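Local coordinates for glucosamine-6-phosphate deaminase (Bacillus subtilis, PDB 2BKX), which is an enzyme of the glucosamine-6-phosphate isomerase/6-phosphogluconolactonase family, with a Rossmann-like alpha/beta fold and a pocket that holds fructose-6-phosphate, at residues N65-A70 and A179-I184; A111-Y116 and S150-V155; S79-M84 and H99-G104. All blocks are in the same frame, centred on the assembly; numbering follows the deposited sequence.

Contact 1. Residues N65-A70 and A179-I184; sequences NLDEYA and ALTMGI. With F6R (fructose -6-phosphate), chain C.
The carbonyl oxygen L66 O accepts a nearly straight hydrogen bond of 2.8 Å from M182 N (171° at the hydrogen) and is also approached by T181 CA in a C-H...O contact at 3.3 Å. The pattern recurs at L180 O, which accepts the hydrogen bond from E68 N at 3.0 Å and is also approached by D67 CA. L180 N in turn bonds to E68 O at 2.8 Å, so E68 and L180 form a hydrogen-bonded antiparallel pair, flanked by the non-hydrogen-bonded pairs D67 with T181 and Y69 with A179. The strand segments 67-69 and 179-181 run at 173° to each other in the mixed central sheet, and 179-181 has strand 153-156 on its other edge. Next to the paired residues, the side chains of L66 and M182 cross at about a right angle, with L66 CD2 against M182 SD at 3.8 Å. On the face shared by E68 and L180, the leucine lies with CG anti to its carbonyl carbon (chi1 -71°) and its CD1 meets A70 CB at 4.0 Å. The E68 carboxylate turns away from this packing: OE1 takes Y69 N through its anti lone pair and also receives Y80 N, while OE2 is bonded to H81. On the opposite face, beside T181, D67 reaches into the ligand pocket, where, in the D67 conformer described here, one of two modelled, OD2 accepts a hydrogen bond from O1 of fructose-6-phosphate at 2.9 Å. L66 CD1 also approaches fructose-6-phosphate.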
loop_
_atom_site.group_PDB
_atom_site.type_symbol
_atom_site.label_atom_id
_atom_site.label_comp_id
_atom_site.label_asym_id
_atom_site.label_seq_id
_atom_site.Cartn_x
_atom_site.Cartn_y
_atom_site.Cartn_z
ATOM N N ASN A 65 -5.515 -3.198 4.848
ATOM C CA ASN A 65 -4.860 -2.030 4.306
ATOM C C ASN A 65 -3.642 -1.637 5.140
ATOM O O ASN A 65 -3.583 -1.878 6.351
ATOM C CB ASN A 65 -5.828 -0.847 4.191
ATOM C CG ASN A 65 -6.358 -0.679 2.802
ATOM O OD1 ASN A 65 -5.930 0.263 2.053
ATOM N ND2 ASN A 65 -7.205 -1.571 2.399
ATOM N N LEU A 66 -2.690 -0.994 4.484
ATOM C CA LEU A 66 -1.468 -0.547 5.132
ATOM C C LEU A 66 -1.686 0.450 6.234
ATOM O O LEU A 66 -1.007 0.418 7.260
ATOM C CB LEU A 66 -0.522 0.086 4.101
ATOM C CG LEU A 66 0.172 -0.843 3.133
ATOM C CD1 LEU A 66 0.796 -0.076 1.972
ATOM C CD2 LEU A 66 1.254 -1.634 3.832
ATOM N N ASP A 67 -2.578 1.405 5.998
ATOM C CA ASP A 67 -2.550 2.603 6.820
ATOM C C ASP A 67 -3.844 3.377 6.841
ATOM O O ASP A 67 -4.753 3.150 6.038
ATOM C CB ASP A 67 -1.349 3.508 6.440
ATOM C CG ASP A 67 -1.099 3.650 5.003
ATOM O OD1 ASP A 67 0.125 3.724 4.734
ATOM O OD2 ASP A 67 -2.033 3.713 4.148
ATOM N N GLU A 68 -3.939 4.295 7.804
ATOM C CA GLU A 68 -5.061 5.226 7.918
ATOM C C GLU A 68 -4.574 6.439 8.664
ATOM O O GLU A 68 -3.681 6.345 9.518
ATOM C CB GLU A 68 -6.237 4.605 8.646
ATOM C CG GLU A 68 -7.455 5.498 8.883
ATOM C CD GLU A 68 -8.100 6.030 7.609
ATOM O OE1 GLU A 68 -7.483 6.860 6.904
ATOM O OE2 GLU A 68 -9.234 5.569 7.295
ATOM N N TYR A 69 -5.108 7.600 8.317
ATOM C CA TYR A 69 -4.723 8.820 9.008
ATOM C C TYR A 69 -5.343 8.842 10.420
ATOM O O TYR A 69 -6.483 8.429 10.634
ATOM C CB TYR A 69 -5.216 10.042 8.263
ATOM C CG TYR A 69 -4.483 10.408 7.000
ATOM C CD1 TYR A 69 -5.117 10.343 5.767
ATOM C CD2 TYR A 69 -3.169 10.849 7.019
ATOM C CE1 TYR A 69 -4.457 10.696 4.595
ATOM C CE2 TYR A 69 -2.496 11.209 5.869
ATOM C CZ TYR A 69 -3.150 11.168 4.667
ATOM O OH TYR A 69 -2.458 11.565 3.555
ATOM N N ALA A 70 -4.589 9.368 11.384
ATOM C CA ALA A 70 -5.108 9.538 12.740
ATOM C C ALA A 70 -6.052 10.702 12.800
ATOM O O ALA A 70 -5.789 11.766 12.281
ATOM C CB ALA A 70 -3.973 9.752 13.745
ATOM N N ALA A 179 -0.522 9.151 11.752
ATOM C CA ALA A 179 -1.173 8.055 11.083
ATOM C C ALA A 179 -0.937 6.759 11.827
ATOM O O ALA A 179 -0.079 6.678 12.692
ATOM C CB ALA A 179 -0.670 7.954 9.662
ATOM N N LEU A 180 -1.713 5.746 11.471
ATOM C CA LEU A 180 -1.539 4.363 11.900
ATOM C C LEU A 180 -1.056 3.570 10.691
ATOM O O LEU A 180 -1.630 3.705 9.613
ATOM C CB LEU A 180 -2.880 3.784 12.344
ATOM C CG LEU A 180 -3.424 4.325 13.655
ATOM C CD1 LEU A 180 -3.807 5.789 13.576
ATOM C CD2 LEU A 180 -4.633 3.489 14.055
ATOM N N THR A 181 0.016 2.792 10.840
ATOM C CA THR A 181 0.562 2.033 9.713
ATOM C C THR A 181 1.035 0.647 10.148
ATOM O O THR A 181 1.598 0.465 11.221
ATOM C CB THR A 181 1.747 2.790 9.074
ATOM O OG1 THR A 181 2.182 2.106 7.889
ATOM C CG2 THR A 181 2.888 3.017 10.000
ATOM N N MET A 182 0.787 -0.310 9.282
ATOM C CA MET A 182 1.471 -1.603 9.349
ATOM C C MET A 182 2.944 -1.316 9.421
ATOM O O MET A 182 3.424 -0.374 8.770
ATOM C CB MET A 182 1.245 -2.373 8.087
ATOM C CG MET A 182 -0.003 -3.029 8.017
ATOM S SD MET A 182 0.055 -4.026 6.463
ATOM C CE MET A 182 -1.381 -3.976 6.669
ATOM N N GLY A 183 3.679 -2.089 10.214
ATOM C CA GLY A 183 5.117 -1.891 10.292
ATOM C C GLY A 183 5.875 -2.600 9.194
ATOM O O GLY A 183 5.302 -3.323 8.353
ATOM N N ILE A 184 7.177 -2.385 9.187
ATOM C CA ILE A 184 8.005 -3.024 8.195
ATOM C C ILE A 184 7.984 -4.548 8.344
ATOM O O ILE A 184 7.916 -5.273 7.346
ATOM C CB ILE A 184 9.427 -2.454 8.186
ATOM C CG1 ILE A 184 9.393 -0.963 7.827
ATOM C CG2 ILE A 184 10.342 -3.237 7.252
ATOM C CD1 ILE A 184 10.688 -0.241 7.864
HETATM C C1 F6R C . -0.236 3.679 0.644
HETATM C C2 F6R C . 0.964 4.044 1.496
HETATM C C3 F6R C . 2.035 5.080 1.129
HETATM C C4 F6R C . 2.032 5.476 -0.361
HETATM C C5 F6R C . 3.113 6.479 -0.727
HETATM C C6 F6R C . 3.034 6.879 -2.196
HETATM O O1 F6R C . -1.253 3.000 1.406
HETATM O O2 F6R C . 1.101 3.423 2.527
HETATM O O3 F6R C . 3.310 4.514 1.379
HETATM O O4 F6R C . 2.206 4.294 -1.135
HETATM O O5 F6R C . 3.070 7.633 0.104
HETATM O O6 F6R C . 1.809 7.597 -2.407
HETATM P P F6R C . 1.351 7.926 -3.899
HETATM O O1P F6R C . 0.969 6.614 -4.531
HETATM O O2P F6R C . 2.552 8.524 -4.581
HETATM O O3P F6R C . 0.187 8.857 -3.795
#

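Contact 2. Residues A111-Y116 and S150-V155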
loop_
_atom_site.group_PDB
_atom_site.type_symbol
_atom_site.label_atom_id
_atom_site.label_comp_id
_atom_site.label_asym_id
_atom_site.label_seq_id
_atom_site.Cartn_x
_atom_site.Cartn_y
_atom_site.Cartn_z
ATOM N N ALA A 111 -3.689 0.961 21.304
ATOM C CA ALA A 111 -4.433 -0.267 21.420
ATOM C C ALA A 111 -5.012 -0.720 20.085
ATOM O O ALA A 111 -4.985 -1.906 19.762
ATOM C CB ALA A 111 -5.554 -0.144 22.480
ATOM N N GLU A 112 -5.486 0.229 19.288
ATOM C CA GLU A 112 -5.958 -0.096 17.944
ATOM C C GLU A 112 -4.876 -0.749 17.112
ATOM O O GLU A 112 -5.124 -1.726 16.410
ATOM C CB GLU A 112 -6.475 1.178 17.264
ATOM C CG GLU A 112 -6.890 1.008 15.802
ATOM C CD GLU A 112 -8.042 0.077 15.562
ATOM O OE1 GLU A 112 -8.799 -0.213 16.520
ATOM O OE2 GLU A 112 -8.220 -0.338 14.373
ATOM N N CYS A 113 -3.674 -0.221 17.203
ATOM C CA CYS A 113 -2.542 -0.787 16.442
ATOM C C CYS A 113 -2.192 -2.211 16.886
ATOM O O CYS A 113 -1.930 -3.071 16.062
ATOM C CB CYS A 113 -1.336 0.125 16.543
ATOM S SG CYS A 113 -1.507 1.611 15.522
ATOM N N ARG A 114 -2.222 -2.466 18.196
ATOM C CA ARG A 114 -1.986 -3.810 18.708
ATOM C C ARG A 114 -3.049 -4.768 18.223
ATOM O O ARG A 114 -2.710 -5.861 17.770
ATOM C CB ARG A 114 -1.896 -3.836 20.236
ATOM C CG ARG A 114 -0.628 -3.244 20.761
ATOM C CD ARG A 114 -0.436 -3.447 22.272
ATOM N NE ARG A 114 -1.624 -3.163 23.071
ATOM C CZ ARG A 114 -1.852 -2.042 23.757
ATOM N NH1 ARG A 114 -2.985 -1.908 24.427
ATOM N NH2 ARG A 114 -0.977 -1.047 23.769
ATOM N N ARG A 115 -4.317 -4.363 18.280
ATOM C CA ARG A 115 -5.403 -5.244 17.795
ATOM C C ARG A 115 -5.294 -5.484 16.305
ATOM O O ARG A 115 -5.571 -6.578 15.832
ATOM C CB ARG A 115 -6.775 -4.650 18.078
ATOM C CG ARG A 115 -7.160 -4.574 19.568
ATOM C CD ARG A 115 -8.638 -4.153 19.770
ATOM N NE ARG A 115 -8.939 -2.815 19.228
ATOM C CZ ARG A 115 -8.941 -1.663 19.923
ATOM N NH1 ARG A 115 -8.684 -1.654 21.235
ATOM N NH2 ARG A 115 -9.201 -0.499 19.309
ATOM N N TYR A 116 -4.848 -4.482 15.560
ATOM C CA TYR A 116 -4.754 -4.628 14.109
ATOM C C TYR A 116 -3.675 -5.627 13.764
ATOM O O TYR A 116 -3.855 -6.473 12.884
ATOM C CB TYR A 116 -4.478 -3.281 13.447
ATOM C CG TYR A 116 -4.723 -3.283 11.925
ATOM C CD1 TYR A 116 -5.991 -3.282 11.420
ATOM C CD2 TYR A 116 -3.663 -3.294 11.017
ATOM C CE1 TYR A 116 -6.217 -3.225 10.062
ATOM C CE2 TYR A 116 -3.857 -3.278 9.653
ATOM C CZ TYR A 116 -5.157 -3.238 9.175
ATOM O OH TYR A 116 -5.459 -3.196 7.822
ATOM N N SER A 150 9.713 -3.230 13.066
ATOM C CA SER A 150 8.504 -2.542 13.473
ATOM C C SER A 150 7.243 -3.304 13.108
ATOM O O SER A 150 7.183 -3.994 12.083
ATOM C CB SER A 150 8.470 -1.157 12.837
ATOM O OG SER A 150 8.555 -1.177 11.438
ATOM N N ARG A 151 6.239 -3.142 13.971
ATOM C CA ARG A 151 4.906 -3.713 13.807
ATOM C C ARG A 151 3.908 -2.558 13.648
ATOM O O ARG A 151 4.331 -1.405 13.550
ATOM C CB ARG A 151 4.590 -4.601 15.008
ATOM C CG ARG A 151 5.479 -5.834 15.068
ATOM C CD ARG A 151 5.031 -6.904 14.120
ATOM N NE ARG A 151 5.871 -8.103 14.229
ATOM C CZ ARG A 151 5.622 -9.210 13.599
ATOM N NH1 ARG A 151 6.453 -10.253 13.739
ATOM N NH2 ARG A 151 4.588 -9.276 12.784
ATOM N N THR A 152 2.608 -2.850 13.572
ATOM C CA THR A 152 1.653 -1.788 13.323
ATOM C C THR A 152 1.790 -0.764 14.454
ATOM O O THR A 152 1.868 -1.136 15.643
ATOM C CB THR A 152 0.222 -2.356 13.234
ATOM O OG1 THR A 152 0.120 -3.336 12.177
ATOM C CG2 THR A 152 -0.769 -1.285 12.971
ATOM N N HIS A 153 1.834 0.526 14.112
ATOM C CA HIS A 153 2.117 1.565 15.091
ATOM C C HIS A 153 1.643 2.927 14.640
ATOM O O HIS A 153 1.376 3.127 13.454
ATOM C CB HIS A 153 3.607 1.587 15.466
ATOM C CG HIS A 153 4.544 1.995 14.368
ATOM N ND1 HIS A 153 4.787 1.223 13.262
ATOM C CD2 HIS A 153 5.362 3.066 14.264
ATOM C CE1 HIS A 153 5.666 1.839 12.482
ATOM N NE2 HIS A 153 6.022 2.968 13.062
ATOM N N VAL A 154 1.563 3.833 15.622
ATOM C CA VAL A 154 1.272 5.239 15.429
ATOM C C VAL A 154 2.538 5.973 15.068
ATOM O O VAL A 154 3.556 5.813 15.714
ATOM C CB VAL A 154 0.656 5.863 16.687
ATOM C CG1 VAL A 154 0.290 7.335 16.467
ATOM C CG2 VAL A 154 -0.590 5.096 17.069
ATOM N N VAL A 155 2.476 6.757 13.996
ATOM C CA VAL A 155 3.598 7.520 13.470
ATOM C C VAL A 155 3.275 8.980 13.294
ATOM O O VAL A 155 2.128 9.351 13.032
ATOM C CB VAL A 155 4.079 6.947 12.123
ATOM C CG1 VAL A 155 4.531 5.511 12.345
ATOM C CG2 VAL A 155 2.977 7.031 11.038
#
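Segment 111-116, part of helix 109-122, comes closest to segment 150-155 at C113 and T152, whose CA atoms are 5.3 Å apart; the facing segment is still loop at T152 and becomes strand at H153. The approach is close enough for backbone to serve as packing surface on both sides. C113 points at the other chain segment, with SG anti to its own carbonyl carbon and beside the backbone N (chi1 -75°). That rotation lays the sulfur against the main chain, 3.5 Å from H153 C, with V154 CG2 alongside at 3.9 Å. From the facing side T152 sends its methyl to the helix: CG2 touches C113 CB at 3.9 Å, and T152 CB rests 3.6 Å from C113 O. The T152 hydroxyl lies in the ring plane of Y116, at the edge, with OG1 4.0 Å from CD2, and the two side chains cross at about a right angle. H153 turns away from the helix and folds back on its own segment, where ND1 donates to R151 O at 2.7 Å, the oxygen sitting 23° out of the imidazole plane. The interface packs helix 109-122 against the sheet, here over the start of strand 153-156, where L180 of the adjoining strand also touches C113. Its polar ends are engaged elsewhere: T152 OG1 is hydrogen-bonded to E117, which also forms a salt bridge with R151, and the Y116 hydroxyl is bonded to N65 O. What passes directly between these two segments is van der Waals contact of methyl, thiol and peptide groups, which depends on fit and carries little directional chemistry.

Contact 3. Residues S79-M84 and H99-G104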
loop_
_atom_site.group_PDB
_atom_site.type_symbol
_atom_site.label_atom_id
_atom_site.label_comp_id
_atom_site.label_asym_id
_atom_site.label_seq_id
_atom_site.Cartn_x
_atom_site.Cartn_y
_atom_site.Cartn_z
ATOM N N SER A 79 -10.196 10.111 4.406
ATOM C CA SER A 79 -9.793 8.860 5.041
ATOM C C SER A 79 -9.515 7.781 4.024
ATOM O O SER A 79 -10.030 7.792 2.926
ATOM C CB SER A 79 -10.846 8.378 6.008
ATOM O OG SER A 79 -11.972 7.889 5.355
ATOM N N TYR A 80 -8.632 6.873 4.402
ATOM C CA TYR A 80 -8.367 5.731 3.556
ATOM C C TYR A 80 -9.499 4.699 3.536
ATOM O O TYR A 80 -9.632 3.947 2.559
ATOM C CB TYR A 80 -6.997 5.147 3.903
ATOM C CG TYR A 80 -5.842 6.080 3.488
ATOM C CD1 TYR A 80 -4.588 5.966 4.059
ATOM C CD2 TYR A 80 -6.003 7.036 2.501
ATOM C CE1 TYR A 80 -3.519 6.778 3.678
ATOM C CE2 TYR A 80 -4.951 7.855 2.115
ATOM C CZ TYR A 80 -3.714 7.729 2.700
ATOM O OH TYR A 80 -2.638 8.511 2.285
ATOM N N HIS A 81 -10.309 4.678 4.586
ATOM C CA HIS A 81 -11.567 3.946 4.540
ATOM C C HIS A 81 -12.397 4.439 3.358
ATOM O O HIS A 81 -12.877 3.665 2.561
ATOM C CB HIS A 81 -12.431 4.122 5.810
ATOM C CG HIS A 81 -12.066 3.260 6.962
ATOM N ND1 HIS A 81 -10.927 3.461 7.729
ATOM C CD2 HIS A 81 -12.697 2.182 7.493
ATOM C CE1 HIS A 81 -10.899 2.557 8.698
ATOM N NE2 HIS A 81 -11.946 1.763 8.573
ATOM N N PHE A 82 -12.582 5.745 3.254
ATOM C CA PHE A 82 -13.383 6.289 2.149
ATOM C C PHE A 82 -12.764 5.983 0.817
ATOM O O PHE A 82 -13.455 5.570 -0.109
ATOM C CB PHE A 82 -13.502 7.808 2.372
ATOM C CG PHE A 82 -14.331 8.523 1.350
ATOM C CD1 PHE A 82 -15.646 8.881 1.622
ATOM C CD2 PHE A 82 -13.809 8.816 0.111
ATOM C CE1 PHE A 82 -16.420 9.583 0.662
ATOM C CE2 PHE A 82 -14.587 9.503 -0.854
ATOM C CZ PHE A 82 -15.884 9.840 -0.565
ATOM N N TYR A 83 -11.448 6.176 0.707
ATOM C CA TYR A 83 -10.776 5.849 -0.548
ATOM C C TYR A 83 -11.066 4.404 -0.965
ATOM O O TYR A 83 -11.419 4.129 -2.102
ATOM C CB TYR A 83 -9.280 6.041 -0.385
ATOM C CG TYR A 83 -8.388 5.658 -1.552
ATOM C CD1 TYR A 83 -7.678 6.609 -2.288
ATOM C CD2 TYR A 83 -8.193 4.329 -1.871
ATOM C CE1 TYR A 83 -6.798 6.216 -3.287
ATOM C CE2 TYR A 83 -7.331 3.930 -2.853
ATOM C CZ TYR A 83 -6.617 4.873 -3.566
ATOM O OH TYR A 83 -5.717 4.477 -4.534
ATOM N N MET A 84 -10.864 3.449 -0.056
ATOM C CA MET A 84 -10.984 2.047 -0.464
ATOM C C MET A 84 -12.406 1.705 -0.864
ATOM O O MET A 84 -12.627 0.905 -1.784
ATOM C CB MET A 84 -10.488 1.148 0.664
ATOM C CG MET A 84 -8.997 1.161 0.886
ATOM S SD MET A 84 -7.993 0.842 -0.612
ATOM C CE MET A 84 -8.541 -0.810 -0.983
ATOM N N HIS A 99 -13.132 -6.670 4.884
ATOM C CA HIS A 99 -12.194 -5.616 4.498
ATOM C C HIS A 99 -11.804 -4.912 5.793
ATOM O O HIS A 99 -12.668 -4.351 6.466
ATOM C CB HIS A 99 -12.843 -4.597 3.560
ATOM C CG HIS A 99 -13.225 -5.156 2.218
ATOM N ND1 HIS A 99 -12.306 -5.797 1.407
ATOM C CD2 HIS A 99 -14.403 -5.155 1.529
ATOM C CE1 HIS A 99 -12.913 -6.196 0.297
ATOM N NE2 HIS A 99 -14.193 -5.845 0.359
ATOM N N PHE A 100 -10.513 -4.928 6.113
ATOM C CA PHE A 100 -9.990 -4.382 7.332
ATOM C C PHE A 100 -9.028 -3.228 7.049
ATOM O O PHE A 100 -8.185 -3.288 6.144
ATOM C CB PHE A 100 -9.270 -5.478 8.109
ATOM C CG PHE A 100 -10.172 -6.654 8.440
ATOM C CD1 PHE A 100 -10.014 -7.870 7.816
ATOM C CD2 PHE A 100 -11.215 -6.507 9.324
ATOM C CE1 PHE A 100 -10.852 -8.924 8.118
ATOM C CE2 PHE A 100 -12.032 -7.561 9.632
ATOM C CZ PHE A 100 -11.859 -8.761 9.042
ATOM N N ILE A 101 -9.187 -2.162 7.833
ATOM C CA ILE A 101 -8.385 -0.963 7.726
ATOM C C ILE A 101 -8.236 -0.423 9.158
ATOM O O ILE A 101 -9.194 -0.477 9.924
ATOM C CB ILE A 101 -9.089 0.074 6.821
ATOM C CG1 ILE A 101 -9.466 -0.507 5.432
ATOM C CG2 ILE A 101 -8.270 1.332 6.699
ATOM C CD1 ILE A 101 -10.286 0.408 4.559
ATOM N N PRO A 102 -7.058 0.100 9.531
ATOM C CA PRO A 102 -6.952 0.603 10.923
ATOM C C PRO A 102 -7.930 1.724 11.196
ATOM O O PRO A 102 -8.191 2.531 10.311
ATOM C CB PRO A 102 -5.512 1.099 10.992
ATOM C CG PRO A 102 -4.829 0.369 9.921
ATOM C CD PRO A 102 -5.789 0.213 8.812
ATOM N N ASN A 103 -8.502 1.757 12.396
ATOM C CA ASN A 103 -9.449 2.784 12.765
ATOM C C ASN A 103 -8.716 3.999 13.323
ATOM O O ASN A 103 -8.344 4.011 14.495
ATOM C CB ASN A 103 -10.467 2.243 13.790
ATOM C CG ASN A 103 -11.450 3.286 14.251
ATOM O OD1 ASN A 103 -11.521 4.397 13.696
ATOM N ND2 ASN A 103 -12.233 2.941 15.282
ATOM N N GLY A 104 -8.507 5.011 12.469
ATOM C CA GLY A 104 -7.805 6.219 12.871
ATOM C C GLY A 104 -8.581 7.076 13.846
ATOM O O GLY A 104 -8.029 8.019 14.404
HETATM O O HOH W 1 -11.588 0.148 10.974
#
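The aromatic interaction is a CH-pi contact between I101 and H81. I101 CB stands over one face of the imidazole, 3.8 Å from its centroid and 21° off the ring normal, displaced toward the rim; the branch methyl CG2 continues the contact and reaches H81 CE1 at 3.5 Å. The two side chains slide past each other in opposite directions. Apolar packing extends this along the helix. In the longer branch of I101, chi1 (-54°) sets CG1 anti to the carbonyl carbon and chi2 (174°) carries CD1 on, anti to CA, to the helix, where CD1 touches both H81 CA and M84 CG, 4.0 Å from the latter.

At the ring edge, P102 O comes within 3.2 Å of H81 CE1, near the ring plane. The hydrogen bonds there run through a water, also in the plane, which is bonded to H81 NE2 at 2.9 Å and donates to I101 O at 2.7 Å, bridging side chain and backbone across the contact. With ND1 bonded to the carboxylate of E68, both ring nitrogens are engaged, which should fix the rotation of the imidazole and keep its face against I101. Within the helical segment, S79 serves as N-cap: its OG accepts from F82 N at 3.1 Å.

The contact joins the start of helix 80-89 to the chain leaving strand 99-100. These belong to a beta-alpha-beta crossover in which the helix connects the parallel neighbours 62-69 and 99-100, the repeating element of a Rossmann-like fold.

Overall arrangement
The three contacts surround one region of the mixed sheet. Contact 1 pairs strands 62-69 and 178-181; contact 2 packs helix 109-122 on segment 150-155, which leads into 153-156, the other neighbour of 178-181; and contact 3 packs helix 80-89 on the chain around strand 99-100, a neighbour of 62-69. Their centres lie about 8 Å (1 and 2), 10 Å (1 and 3) and 14 Å (2 and 3) apart. Along the chain contact 3 closes before contact 2 opens, and both fall between the two segments of contact 1. Helix 109-122 ties contacts 2 and 3 directly, through E112 OE2 to N103 N. Contact 1 brings this framework to the fructose-6-phosphate pocket through L66 and D67.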